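Putative uncharacterized protein (Chaetomium thermophilum, PDB 4X2H) is of unknown function but folds as an NTF2-like domain that packs against a chain of another protein, consistent with a role in a heteromeric complex. Local coordinates at residues Thr61-Lys64 / Glu65-Ala68; Thr77-Ile80 / Gly81-Pro84; Glu13-Tyr16 / Arg17-Glu21; Gln107-Ile110 / Glu111-Pro115. All coordinates share one frame; numbering follows the deposited sequence.

Interaction 1 of 4, residues Thr61-Lys64 / Glu65-Ala68; sequences TMLK and EQRA
Arg67 folds its guanidinium back over Lys64, one turn earlier near the C-terminal end of helix 56-66 in this NTF2-like domain. The side chains cross obliquely: one face of the guanidinium rests over Lys64 CA, and Arg67 NH2 lies 3.3 Å from Lys64 CG, so the arginine meets the aliphatic root of the lysine. The like charges stay well separated, with Lys64 NZ 6.4 Å from Arg67 NH2. This course is set by Arg67 CG, which sits between its own backbone N and carbonyl carbon (chi1 61°), 3.2 Å from Lys64 O, with the chain extended from there to NE. Arg67 also packs on Pro84 and Val85 of the neighbouring strand 83-96. With an alanine here, the flat cover over Lys64 would probably be lost, leaving the lysine stem freer to turn and a gap against that strand.

On another side of the helix Glu65 runs extended back along the helix toward Thr61, its OE2 3.6 Å from Thr61 CG2, while Thr61 OG1 is engaged by Glu57 O. Gln66 instead stands out fully extended, CG opposite the backbone N (chi1 179°), and its buried amide is held at both ends: OE1 by backbone of the other protein chain, NE2 by Tyr87 OH and a water. Leu63 O, which already accepts Arg67 N at 3.2 Å, receives a second donor from that water, which sits 2.7 Å from Leu63 O and 2.8 Å from Gln66 NE2.

Interaction 2 of 4, residues Thr77-Ile80 / Gly81-Pro84; sequences TLPI and GRKP
Leu78 packs against Arg82 across a type II beta turn that runs from Pro79 to Arg82 and leads the loop into strand 83-96. Leu78 CB lies 4.1 Å from Arg82 CB, the two side chains crossing at about a right angle, and Leu78 CD1 reaches past the turn to Pro84 CA at 3.9 Å. Beyond the contact, Leu78 packs on Val144, and both Leu78 and Pro84 touch apolar side chains of the other protein chain.

Pro79 follows, presenting its ring to the arginine: Pro79 CG is 3.7 Å from Arg82 CG and lies over one face of the guanidinium, toward the rim. A bend in the arginine chain (chi2 -54°) brings the flat group round to the proline. The carbonyl of Pro79 is not joined directly to Arg82 N; a water closes the turn, donating a hydrogen bond to Pro79 O at 2.7 Å and accepting one from Arg82 N at 3.1 Å.

Ile80 turns its side chain outward, and its carbonyl faces the arginine. Next comes Gly81, whose backbone (phi 89°, psi 8°) would drive a beta carbon into Ile80 O. Arg82 NH1 bonds Gly134 O, and NE has a long, weak ion pair with Asp142. A leucine in place of Arg82 is likely to leave Gly134 O without this donor and the Pro79 ring without its flat partner. A second water lies in the guanidinium plane at its edge, donating to Ile80 O at 2.7 Å and accepting from Arg82 NE at 2.8 Å.

Interaction 3 of 4, residues Glu13-Tyr16 / Arg17-Glu21; sequences EWYY and RQINE
Trp14 O accepts the amide of Gln18 N at 3.0 Å along helix 3-20, and the side chains of the same pair meet as well. Gln18 CG sits over one face of the indole, 3.7 Å from the centroid of the five-membered ring and 23° off its normal, a CH-pi contact. A bend at chi2 (-38°) brings the glutamine amide round, its plane nearly parallel to the indole. Arg17 lays one guanidinium face over Trp14 CA, with Glu13 CG at its edge; Glu13 OE2 is 4.1 Å from Arg17 NH2, beyond a salt bridge.

The buried side of the helix is aromatic. Ile19 CD1 comes within 3.3 Å of Tyr15 CE2, a tight approach, and reaches Tyr16 CD1 at 4.4 Å. Tyr15 CD2 stands over the centre of the Tyr16 ring. Both phenol oxygens are engaged farther off, Tyr15 OH with Trp59 NE1 and Tyr16 OH with Asp151 OD2. The chemistry therefore divides by side: on the outer side the arginine and glutamine chains lie against the backbone and indole of Trp14, whereas the tyrosines and Ile19 pack the helix against the sheet, each phenol having a polar partner inside the fold.

Interaction 4 of 4, residues Gln107-Ile110 / Glu111-Pro115; sequences QRMI and EQHAP
His113 packs back on Met109 at the C-terminal end of the short helix 107-112, in a peripheral part of the NTF2-like domain. It is the first residue to leave helical backbone angles, and its N still gives Met109 O a weak hydrogen bond of 3.2 Å. Along the side chain, His113 CB starts 3.3 Å from Met109 O. CG, placed opposite its own carbonyl carbon (chi1 -61°), swings the ring toward the methionine. CD2 then meets Met109 CE at 3.6 Å, and NE2, farther out, lies 4.1 Å from Met109 SD. The sulfur approaches at the ring edge, 4.7 Å from the His113 centroid and 81° off the normal, a Met-aromatic contact; bends in the methionine chain curl SD and CE round to it.

Both ring nitrogens have carboxylate partners: NE2 bonds Glu163 OE2, and ND1 has a weak hydrogen bond to Asp117 OD2. Two acidic neighbours would tend to favour a positively charged imidazole. Met109 and His113 also both rest on Val119, so the helix end packs on the loop that follows it.

Gln112 shares this corner, its CB over one face of the imidazole toward the rim. Its N bonds Arg108 O at 2.9 Å, and the rest of its side chain folds over that same carbonyl without making a second bond to it. The amide finishes beside the root of the arginine, with Gln112 NE2 3.7 Å from Arg108 CB.

In the fold
Interactions 1, 2 and 3 form one connected cluster. Helices 56-66 and 3-20 meet where Leu63 CD1 packs 4.0 Å from Ile19 CG1, the centres of interactions 1 and 3 being 14 Å apart. Interaction 2 joins both: Pro84 CB lies 3.7 Å from Arg67 O, and Lys83 NZ probably bonds Asn20 O at 2.8 Å. The partner protein touches interactions 1 and 2 but not the segments of 3, so the cluster reaches from that interface to the inner packing of the domain. Interaction 4 stands apart, on the opposite side of the chain's centre; its nearest atoms are about 19 Å from interaction 3 and about 35 Å from interaction 2.

Interaction 1 of 4, residues Thr61-Lys64 / Glu65-Ala68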
loop_
_atom_site.group_PDB
_atom_site.type_symbol
_atom_site.label_atom_id
_atom_site.label_comp_id
_atom_site.label_asym_id
_atom_site.label_seq_id
_atom_site.Cartn_x
_atom_site.Cartn_y
_atom_site.Cartn_z
ATOM N N THR B 61 12.115 -18.747 -1.207
ATOM C CA THR B 61 12.947 -19.455 -2.178
ATOM C C THR B 61 13.219 -18.583 -3.400
ATOM O O THR B 61 14.330 -18.571 -3.935
ATOM C CB THR B 61 12.288 -20.777 -2.615
ATOM O OG1 THR B 61 12.169 -21.641 -1.482
ATOM C CG2 THR B 61 13.111 -21.477 -3.691
ATOM N N MET B 62 12.202 -17.847 -3.835
ATOM C CA MET B 62 12.341 -16.946 -4.973
ATOM C C MET B 62 13.356 -15.844 -4.675
ATOM O O MET B 62 14.138 -15.453 -5.549
ATOM C CB MET B 62 10.983 -16.343 -5.335
ATOM C CG MET B 62 10.001 -17.369 -5.884
ATOM S SD MET B 62 8.296 -16.789 -5.946
ATOM C CE MET B 62 8.417 -15.478 -7.155
ATOM N N LEU B 63 13.348 -15.347 -3.441
ATOM C CA LEU B 63 14.314 -14.336 -3.027
ATOM C C LEU B 63 15.730 -14.900 -3.078
ATOM O O LEU B 63 16.659 -14.226 -3.521
ATOM C CB LEU B 63 13.994 -13.829 -1.620
ATOM C CG LEU B 63 12.819 -12.855 -1.515
ATOM C CD1 LEU B 63 12.418 -12.677 -0.057
ATOM C CD2 LEU B 63 13.166 -11.509 -2.149
ATOM N N LYS B 64 15.887 -16.141 -2.625
ATOM C CA LYS B 64 17.175 -16.828 -2.705
ATOM C C LYS B 64 17.646 -16.946 -4.148
ATOM O O LYS B 64 18.810 -16.678 -4.458
ATOM C CB LYS B 64 17.090 -18.221 -2.082
ATOM C CG LYS B 64 17.128 -18.236 -0.566
ATOM C CD LYS B 64 17.109 -19.660 -0.031
ATOM C CE LYS B 64 15.801 -19.972 0.670
ATOM N NZ LYS B 64 15.663 -21.422 0.986
ATOM N N GLU B 65 16.738 -17.354 -5.027
ATOM C CA GLU B 65 17.072 -17.552 -6.431
ATOM C C GLU B 65 17.426 -16.230 -7.099
ATOM O O GLU B 65 18.276 -16.187 -7.985
ATOM C CB GLU B 65 15.911 -18.224 -7.165
ATOM C CG GLU B 65 15.671 -19.665 -6.727
ATOM C CD GLU B 65 14.345 -20.225 -7.221
ATOM O OE1 GLU B 65 13.481 -19.436 -7.662
ATOM O OE2 GLU B 65 14.166 -21.461 -7.164
ATOM N N GLN B 66 16.787 -15.149 -6.661
ATOM C CA GLN B 66 17.064 -13.835 -7.232
ATOM C C GLN B 66 18.506 -13.423 -6.935
ATOM O O GLN B 66 19.189 -12.869 -7.796
ATOM C CB GLN B 66 16.091 -12.779 -6.693
ATOM C CG GLN B 66 16.356 -11.392 -7.249
ATOM C CD GLN B 66 15.390 -10.344 -6.763
ATOM O OE1 GLN B 66 14.740 -9.673 -7.564
ATOM N NE2 GLN B 66 15.306 -10.172 -5.455
ATOM N N ARG B 67 18.967 -13.704 -5.720
ATOM C CA ARG B 67 20.331 -13.363 -5.331
ATOM C C ARG B 67 21.297 -14.496 -5.665
ATOM O O ARG B 67 22.490 -14.411 -5.367
ATOM C CB ARG B 67 20.400 -13.024 -3.838
ATOM C CG ARG B 67 19.988 -14.143 -2.895
ATOM C CD ARG B 67 20.140 -13.707 -1.444
ATOM N NE ARG B 67 19.622 -14.704 -0.504
ATOM C CZ ARG B 67 18.553 -14.543 0.276
ATOM N NH1 ARG B 67 17.852 -13.413 0.266
ATOM N NH2 ARG B 67 18.186 -15.525 1.088
ATOM N N ALA B 68 20.775 -15.546 -6.292
ATOM C CA ALA B 68 21.580 -16.687 -6.726
ATOM C C ALA B 68 22.239 -17.372 -5.535
ATOM O O ALA B 68 23.438 -17.216 -5.305
ATOM C CB ALA B 68 22.633 -16.244 -7.742
HETATM O O HOH W 1 16.841 -11.488 -3.466
#

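Interaction 2 of 4, residues Thr77-Ile80 / Gly81-Pro84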
loop_
_atom_site.group_PDB
_atom_site.type_symbol
_atom_site.label_atom_id
_atom_site.label_comp_id
_atom_site.label_asym_id
_atom_site.label_seq_id
_atom_site.Cartn_x
_atom_site.Cartn_y
_atom_site.Cartn_z
ATOM N N THR B 77 28.620 -13.507 -11.643
ATOM C CA THR B 77 29.078 -12.638 -12.719
ATOM C C THR B 77 29.649 -11.350 -12.112
ATOM O O THR B 77 30.037 -10.427 -12.827
ATOM C CB THR B 77 27.928 -12.299 -13.699
ATOM O OG1 THR B 77 27.176 -13.485 -13.989
ATOM C CG2 THR B 77 28.458 -11.715 -15.009
ATOM N N LEU B 78 29.717 -11.308 -10.783
ATOM C CA LEU B 78 30.093 -10.100 -10.060
ATOM C C LEU B 78 31.550 -10.115 -9.619
ATOM O O LEU B 78 32.080 -11.159 -9.249
ATOM C CB LEU B 78 29.205 -9.927 -8.827
ATOM C CG LEU B 78 27.707 -9.765 -9.078
ATOM C CD1 LEU B 78 26.968 -9.713 -7.754
ATOM C CD2 LEU B 78 27.425 -8.520 -9.906
ATOM N N PRO B 79 32.203 -8.947 -9.642
ATOM C CA PRO B 79 33.548 -8.873 -9.069
ATOM C C PRO B 79 33.486 -9.000 -7.553
ATOM O O PRO B 79 32.405 -8.875 -6.975
ATOM C CB PRO B 79 34.036 -7.490 -9.494
ATOM C CG PRO B 79 32.798 -6.689 -9.638
ATOM C CD PRO B 79 31.738 -7.637 -10.128
ATOM N N ILE B 80 34.622 -9.256 -6.916
ATOM C CA ILE B 80 34.657 -9.351 -5.461
ATOM C C ILE B 80 34.229 -8.028 -4.833
ATOM O O ILE B 80 34.444 -6.962 -5.410
ATOM C CB ILE B 80 36.061 -9.731 -4.948
ATOM C CG1 ILE B 80 37.106 -8.743 -5.476
ATOM C CG2 ILE B 80 36.391 -11.161 -5.352
ATOM C CD1 ILE B 80 38.507 -8.991 -4.972
ATOM N N GLY B 81 33.608 -8.111 -3.661
ATOM C CA GLY B 81 33.201 -6.930 -2.921
ATOM C C GLY B 81 31.813 -6.423 -3.272
ATOM O O GLY B 81 31.419 -5.345 -2.825
ATOM N N ARG B 82 31.078 -7.188 -4.078
ATOM C CA ARG B 82 29.724 -6.806 -4.467
ATOM C C ARG B 82 28.689 -7.654 -3.748
ATOM O O ARG B 82 28.850 -8.864 -3.597
ATOM C CB ARG B 82 29.525 -6.935 -5.978
ATOM C CG ARG B 82 30.502 -6.124 -6.804
ATOM C CD ARG B 82 30.508 -4.658 -6.402
ATOM N NE ARG B 82 31.376 -3.876 -7.281
ATOM C CZ ARG B 82 30.973 -3.252 -8.382
ATOM N NH1 ARG B 82 29.700 -3.297 -8.763
ATOM N NH2 ARG B 82 31.850 -2.575 -9.112
ATOM N N LYS B 83 27.631 -6.992 -3.300
ATOM C CA LYS B 83 26.482 -7.663 -2.706
ATOM C C LYS B 83 25.491 -7.976 -3.822
ATOM O O LYS B 83 25.129 -7.077 -4.581
ATOM C CB LYS B 83 25.849 -6.778 -1.639
ATOM C CG LYS B 83 24.713 -7.422 -0.861
ATOM C CD LYS B 83 24.324 -6.544 0.319
ATOM C CE LYS B 83 23.036 -7.013 0.979
ATOM N NZ LYS B 83 23.060 -8.460 1.309
ATOM N N PRO B 84 25.056 -9.248 -3.940
ATOM C CA PRO B 84 24.150 -9.609 -5.035
ATOM C C PRO B 84 22.880 -8.762 -5.110
ATOM O O PRO B 84 22.583 -8.232 -6.179
ATOM C CB PRO B 84 23.815 -11.069 -4.730
ATOM C CG PRO B 84 25.036 -11.584 -4.069
ATOM C CD PRO B 84 25.517 -10.444 -3.210
HETATM O O HOH W 2 31.001 -10.132 -5.085
HETATM O O HOH W 3 33.884 -4.424 -6.089
#

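Interaction 3 of 4, residues Glu13-Tyr16 / Arg17-Glu21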
loop_
_atom_site.group_PDB
_atom_site.type_symbol
_atom_site.label_atom_id
_atom_site.label_comp_id
_atom_site.label_asym_id
_atom_site.label_seq_id
_atom_site.Cartn_x
_atom_site.Cartn_y
_atom_site.Cartn_z
ATOM N N GLU B 13 11.245 -2.253 9.193
ATOM C CA GLU B 13 12.632 -2.413 9.602
ATOM C C GLU B 13 12.975 -3.896 9.675
ATOM O O GLU B 13 14.037 -4.313 9.230
ATOM C CB GLU B 13 12.881 -1.729 10.949
ATOM C CG GLU B 13 14.351 -1.608 11.326
ATOM C CD GLU B 13 14.563 -0.819 12.607
ATOM O OE1 GLU B 13 13.711 0.036 12.930
ATOM O OE2 GLU B 13 15.583 -1.051 13.291
ATOM N N TRP B 14 12.058 -4.695 10.210
ATOM C CA TRP B 14 12.291 -6.128 10.346
ATOM C C TRP B 14 12.343 -6.830 8.992
ATOM O O TRP B 14 13.286 -7.555 8.696
ATOM C CB TRP B 14 11.204 -6.782 11.206
ATOM C CG TRP B 14 11.314 -8.279 11.193
ATOM C CD1 TRP B 14 12.181 -9.038 11.918
ATOM C CD2 TRP B 14 10.543 -9.195 10.404
ATOM N NE1 TRP B 14 12.005 -10.368 11.627
ATOM C CE2 TRP B 14 11.004 -10.491 10.701
ATOM C CE3 TRP B 14 9.517 -9.042 9.466
ATOM C CZ2 TRP B 14 10.473 -11.628 10.101
ATOM C CZ3 TRP B 14 8.986 -10.176 8.870
ATOM C CH2 TRP B 14 9.468 -11.451 9.188
ATOM N N TYR B 15 11.312 -6.607 8.184
ATOM C CA TYR B 15 11.116 -7.331 6.934
ATOM C C TYR B 15 12.292 -7.168 5.963
ATOM O O TYR B 15 12.854 -8.147 5.471
ATOM C CB TYR B 15 9.812 -6.859 6.280
ATOM C CG TYR B 15 9.488 -7.548 4.979
ATOM C CD1 TYR B 15 8.750 -8.725 4.954
ATOM C CD2 TYR B 15 9.918 -7.022 3.769
ATOM C CE1 TYR B 15 8.458 -9.359 3.759
ATOM C CE2 TYR B 15 9.627 -7.644 2.576
ATOM C CZ TYR B 15 8.902 -8.814 2.574
ATOM O OH TYR B 15 8.615 -9.431 1.378
ATOM N N TYR B 16 12.680 -5.933 5.696
ATOM C CA TYR B 16 13.743 -5.698 4.728
ATOM C C TYR B 16 15.125 -5.993 5.315
ATOM O O TYR B 16 16.069 -6.250 4.575
ATOM C CB TYR B 16 13.631 -4.271 4.190
ATOM C CG TYR B 16 12.343 -4.095 3.407
ATOM C CD1 TYR B 16 12.235 -4.543 2.097
ATOM C CD2 TYR B 16 11.221 -3.528 3.995
ATOM C CE1 TYR B 16 11.053 -4.407 1.389
ATOM C CE2 TYR B 16 10.040 -3.393 3.301
ATOM C CZ TYR B 16 9.957 -3.831 2.000
ATOM O OH TYR B 16 8.769 -3.694 1.317
ATOM N N ARG B 17 15.242 -6.006 6.641
ATOM C CA ARG B 17 16.490 -6.434 7.267
ATOM C C ARG B 17 16.697 -7.935 7.040
ATOM O O ARG B 17 17.814 -8.376 6.776
ATOM C CB ARG B 17 16.498 -6.117 8.766
ATOM C CG ARG B 17 17.846 -6.344 9.446
ATOM C CD ARG B 17 17.710 -6.466 10.959
ATOM N NE ARG B 17 16.689 -5.568 11.499
ATOM C CZ ARG B 17 15.739 -5.919 12.366
ATOM N NH1 ARG B 17 15.653 -7.162 12.825
ATOM N NH2 ARG B 17 14.863 -5.015 12.783
ATOM N N GLN B 18 15.625 -8.718 7.142
ATOM C CA GLN B 18 15.724 -10.160 6.908
ATOM C C GLN B 18 16.199 -10.428 5.482
ATOM O O GLN B 18 17.126 -11.207 5.259
ATOM C CB GLN B 18 14.381 -10.867 7.141
ATOM C CG GLN B 18 13.766 -10.697 8.530
ATOM C CD GLN B 18 14.794 -10.705 9.650
ATOM O OE1 GLN B 18 15.079 -9.671 10.261
ATOM N NE2 GLN B 18 15.353 -11.871 9.925
ATOM N N ILE B 19 15.561 -9.772 4.519
ATOM C CA ILE B 19 15.891 -9.980 3.120
ATOM C C ILE B 19 17.345 -9.599 2.876
ATOM O O ILE B 19 18.101 -10.372 2.293
ATOM C CB ILE B 19 14.955 -9.175 2.202
ATOM C CG1 ILE B 19 13.516 -9.675 2.383
ATOM C CG2 ILE B 19 15.390 -9.302 0.738
ATOM C CD1 ILE B 19 12.470 -8.926 1.582
ATOM N N ASN B 20 17.748 -8.426 3.352
ATOM C CA ASN B 20 19.118 -7.956 3.151
ATOM C C ASN B 20 20.171 -8.783 3.889
ATOM O O ASN B 20 21.346 -8.741 3.534
ATOM C CB ASN B 20 19.238 -6.490 3.571
ATOM C CG ASN B 20 18.602 -5.545 2.573
ATOM O OD1 ASN B 20 18.543 -5.832 1.378
ATOM N ND2 ASN B 20 18.135 -4.400 3.056
ATOM N N GLU B 21 19.758 -9.520 4.918
ATOM C CA GLU B 21 20.684 -10.385 5.646
ATOM C C GLU B 21 20.525 -11.850 5.234
ATOM O O GLU B 21 21.052 -12.744 5.892
ATOM C CB GLU B 21 20.483 -10.223 7.157
ATOM C CG GLU B 21 20.845 -8.833 7.660
ATOM C CD GLU B 21 20.739 -8.696 9.164
ATOM O OE1 GLU B 21 20.241 -9.634 9.823
ATOM O OE2 GLU B 21 21.156 -7.642 9.686
#

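Interaction 4 of 4, residues Gln107-Ile110 / Glu111-Pro115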
loop_
_atom_site.group_PDB
_atom_site.type_symbol
_atom_site.label_atom_id
_atom_site.label_comp_id
_atom_site.label_asym_id
_atom_site.label_seq_id
_atom_site.Cartn_x
_atom_site.Cartn_y
_atom_site.Cartn_z
ATOM N N GLN B 107 -11.390 -13.236 23.066
ATOM C CA GLN B 107 -12.476 -12.401 23.546
ATOM C C GLN B 107 -11.957 -11.244 24.393
ATOM O O GLN B 107 -12.465 -10.126 24.305
ATOM C CB GLN B 107 -13.461 -13.238 24.358
ATOM C CG GLN B 107 -14.678 -12.476 24.814
ATOM C CD GLN B 107 -15.572 -13.320 25.698
ATOM O OE1 GLN B 107 -15.338 -14.516 25.869
ATOM N NE2 GLN B 107 -16.599 -12.701 26.265
ATOM N N ARG B 108 -10.940 -11.522 25.204
ATOM C CA ARG B 108 -10.394 -10.531 26.124
ATOM C C ARG B 108 -9.814 -9.331 25.379
ATOM O O ARG B 108 -9.838 -8.209 25.885
ATOM C CB ARG B 108 -9.315 -11.164 27.012
ATOM C CG ARG B 108 -8.093 -11.640 26.243
ATOM C CD ARG B 108 -7.074 -12.330 27.134
ATOM N NE ARG B 108 -5.980 -12.890 26.342
ATOM C CZ ARG B 108 -5.963 -14.123 25.837
ATOM N NH1 ARG B 108 -6.978 -14.955 26.048
ATOM N NH2 ARG B 108 -4.921 -14.529 25.118
ATOM N N MET B 109 -9.302 -9.568 24.175
ATOM C CA MET B 109 -8.692 -8.499 23.392
ATOM C C MET B 109 -9.755 -7.570 22.826
ATOM O O MET B 109 -9.505 -6.383 22.619
ATOM C CB MET B 109 -7.842 -9.080 22.261
ATOM C CG MET B 109 -6.546 -9.715 22.739
ATOM S SD MET B 109 -5.425 -8.513 23.481
ATOM C CE MET B 109 -4.923 -7.577 22.034
ATOM N N ILE B 110 -10.942 -8.112 22.575
ATOM C CA ILE B 110 -12.053 -7.303 22.102
ATOM C C ILE B 110 -12.599 -6.457 23.249
ATOM O O ILE B 110 -12.855 -5.266 23.076
ATOM C CB ILE B 110 -13.170 -8.179 21.498
ATOM C CG1 ILE B 110 -12.649 -8.868 20.230
ATOM C CG2 ILE B 110 -14.408 -7.337 21.175
ATOM C CD1 ILE B 110 -13.605 -9.868 19.616
ATOM N N GLU B 111 -12.766 -7.073 24.416
ATOM C CA GLU B 111 -13.283 -6.363 25.583
ATOM C C GLU B 111 -12.331 -5.268 26.060
ATOM O O GLU B 111 -12.767 -4.170 26.405
ATOM C CB GLU B 111 -13.551 -7.337 26.738
ATOM C CG GLU B 111 -14.188 -6.673 27.958
ATOM C CD GLU B 111 -14.393 -7.625 29.125
ATOM O OE1 GLU B 111 -13.394 -8.182 29.631
ATOM O OE2 GLU B 111 -15.558 -7.816 29.538
ATOM N N GLN B 112 -11.035 -5.565 26.082
ATOM C CA GLN B 112 -10.056 -4.654 26.678
ATOM C C GLN B 112 -9.599 -3.539 25.747
ATOM O O GLN B 112 -9.144 -2.493 26.210
ATOM C CB GLN B 112 -8.831 -5.433 27.154
ATOM C CG GLN B 112 -8.990 -6.000 28.549
ATOM C CD GLN B 112 -8.427 -7.396 28.683
ATOM O OE1 GLN B 112 -7.318 -7.680 28.228
ATOM N NE2 GLN B 112 -9.193 -8.281 29.305
ATOM N N HIS B 113 -9.718 -3.759 24.442
ATOM C CA HIS B 113 -9.231 -2.787 23.471
ATOM C C HIS B 113 -10.320 -2.333 22.521
ATOM O O HIS B 113 -10.721 -3.059 21.613
ATOM C CB HIS B 113 -8.052 -3.373 22.702
ATOM C CG HIS B 113 -6.899 -3.728 23.583
ATOM N ND1 HIS B 113 -6.161 -2.776 24.254
ATOM C CD2 HIS B 113 -6.374 -4.925 23.931
ATOM C CE1 HIS B 113 -5.224 -3.372 24.967
ATOM N NE2 HIS B 113 -5.331 -4.677 24.789
ATOM N N ALA B 114 -10.796 -1.116 22.754
ATOM C CA ALA B 114 -11.758 -0.490 21.871
ATOM C C ALA B 114 -11.054 -0.144 20.568
ATOM O O ALA B 114 -9.825 -0.140 20.511
ATOM C CB ALA B 114 -12.349 0.752 22.511
ATOM N N PRO B 115 -11.827 0.142 19.513
ATOM C CA PRO B 115 -11.214 0.502 18.230
ATOM C C PRO B 115 -10.308 1.737 18.304
ATOM O O PRO B 115 -9.509 1.958 17.392
ATOM C CB PRO B 115 -12.425 0.763 17.332
ATOM C CG PRO B 115 -13.508 -0.074 17.918
ATOM C CD PRO B 115 -13.286 -0.031 19.399
#